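Local coordinates for ZINC phosphodiesterase ELAC protein 1 (PDB 3ZWF) that acts as a zinc phosphodiesterase in tRNA repair, removing a 2',3'-cyclic phosphate, and shows some tRNA 3'-processing endonuclease activity, at residues A274-D277 against D278-D282. Numbering follows the deposited sequence.
Sequences ATLD and DAQMD
Asp277 and Gln280 close a tight turn where the chain leaves a loop and enters helix 281-286, a worked example of how one aspartate can serve such a turn with both its backbone and its side chain. The main bond runs from Gln280 N to Asp277 O at 2.9 Å. CB of Asp277 is merely the covalent neighbour of the Asp278 peptide, and the real contacts begin at the carboxylate. With CG set between the backbone N and the carbonyl carbon (chi1 57°), the side chain reaches forward across the turn toward Ala279 and Gln280. At the tip the two oxygens part company. OD2 lies 3.3 Å from Ala279 CB and accepts a weak, bent bond from Ala279 N at 3.4 Å, whereas OD1 faces the Gln280 side chain, 3.8 Å from its CG. On the preceding residue, Leu276 CD1 rests 3.8 Å from Gln280 CB, the two side chains crossing at about a right angle. Asp278 turns its carboxylate elsewhere, OD1 being hydrogen-bonded to Thr291 OG1 and Gln293 N. With Asp278 and Ala279 both near helical backbone angles, this is a type I beta turn reinforced by a weak Asx turn. It leads into the helix following strand 269-273 of the metallo-beta-lactamase fold, where neighbouring Thr275 OG1 is hydrogen-bonded to ND1 of the zinc ligand His311.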
loop_
_atom_site.group_PDB
_atom_site.type_symbol
_atom_site.label_atom_id
_atom_site.label_comp_id
_atom_site.label_asym_id
_atom_site.label_seq_id
_atom_site.Cartn_x
_atom_site.Cartn_y
_atom_site.Cartn_z
ATOM N N ALA A 274 3.639 -14.706 -16.577
ATOM C CA ALA A 274 2.796 -15.786 -17.095
ATOM C C ALA A 274 1.588 -15.921 -16.178
ATOM O O ALA A 274 1.523 -16.832 -15.360
ATOM C CB ALA A 274 3.545 -17.110 -17.180
ATOM N N THR A 275 0.680 -14.964 -16.325
ATOM C CA THR A 275 -0.449 -14.829 -15.394
ATOM C C THR A 275 -1.342 -16.070 -15.347
ATOM O O THR A 275 -1.721 -16.552 -14.260
ATOM C CB THR A 275 -1.288 -13.546 -15.650
ATOM O OG1 THR A 275 -0.438 -12.393 -15.562
ATOM C CG2 THR A 275 -2.421 -13.467 -14.630
ATOM N N LEU A 276 -1.644 -16.624 -16.525
ATOM C CA LEU A 276 -2.541 -17.753 -16.621
ATOM C C LEU A 276 -1.860 -18.861 -17.413
ATOM O O LEU A 276 -0.894 -18.621 -18.134
ATOM C CB LEU A 276 -3.827 -17.372 -17.349
ATOM C CG LEU A 276 -4.711 -16.347 -16.672
ATOM C CD1 LEU A 276 -5.948 -16.078 -17.515
ATOM C CD2 LEU A 276 -5.079 -16.929 -15.312
ATOM N N ASP A 277 -2.395 -20.056 -17.274
ATOM C CA ASP A 277 -1.875 -21.204 -18.005
ATOM C C ASP A 277 -2.321 -21.134 -19.464
ATOM O O ASP A 277 -3.224 -20.367 -19.835
ATOM C CB ASP A 277 -2.323 -22.518 -17.382
ATOM C CG ASP A 277 -3.816 -22.626 -17.302
ATOM O OD1 ASP A 277 -4.406 -21.972 -16.421
ATOM O OD2 ASP A 277 -4.404 -23.304 -18.160
ATOM N N ASP A 278 -1.678 -21.916 -20.302
ATOM C CA ASP A 278 -1.892 -21.817 -21.765
ATOM C C ASP A 278 -3.321 -22.106 -22.202
ATOM O O ASP A 278 -3.782 -21.562 -23.187
ATOM C CB ASP A 278 -0.968 -22.780 -22.528
ATOM C CG ASP A 278 0.487 -22.385 -22.451
ATOM O OD1 ASP A 278 0.800 -21.206 -22.368
ATOM O OD2 ASP A 278 1.346 -23.284 -22.497
ATOM N N ALA A 279 -4.006 -22.988 -21.485
ATOM C CA ALA A 279 -5.410 -23.292 -21.791
ATOM C C ALA A 279 -6.316 -22.043 -21.655
ATOM O O ALA A 279 -7.397 -21.987 -22.223
ATOM C CB ALA A 279 -5.905 -24.405 -20.896
ATOM N N GLN A 280 -5.862 -21.057 -20.896
ATOM C CA GLN A 280 -6.608 -19.770 -20.735
ATOM C C GLN A 280 -6.005 -18.604 -21.511
ATOM O O GLN A 280 -6.133 -17.432 -21.113
ATOM C CB GLN A 280 -6.707 -19.398 -19.264
ATOM C CG GLN A 280 -7.290 -20.506 -18.383
ATOM C CD GLN A 280 -7.655 -20.017 -16.996
ATOM O OE1 GLN A 280 -7.005 -20.340 -16.005
ATOM N NE2 GLN A 280 -8.683 -19.225 -16.931
ATOM N N MET A 281 -5.388 -18.917 -22.644
ATOM C CA MET A 281 -4.704 -17.915 -23.458
ATOM C C MET A 281 -5.660 -16.806 -23.895
ATOM O O MET A 281 -5.285 -15.642 -23.870
ATOM C CB MET A 281 -4.056 -18.531 -24.685
ATOM C CG MET A 281 -3.106 -17.583 -25.396
ATOM S SD MET A 281 -2.176 -18.366 -26.732
ATOM C CE MET A 281 -1.118 -19.504 -25.825
ATOM N N ASP A 282 -6.875 -17.170 -24.293
ATOM C CA ASP A 282 -7.867 -16.166 -24.723
ATOM C C ASP A 282 -8.182 -15.184 -23.596
ATOM O O ASP A 282 -8.135 -13.972 -23.797
ATOM C CB ASP A 282 -9.159 -16.825 -25.229
ATOM C CG ASP A 282 -8.989 -17.513 -26.567
ATOM O OD1 ASP A 282 -7.994 -17.240 -27.272
ATOM O OD2 ASP A 282 -9.858 -18.341 -26.914
#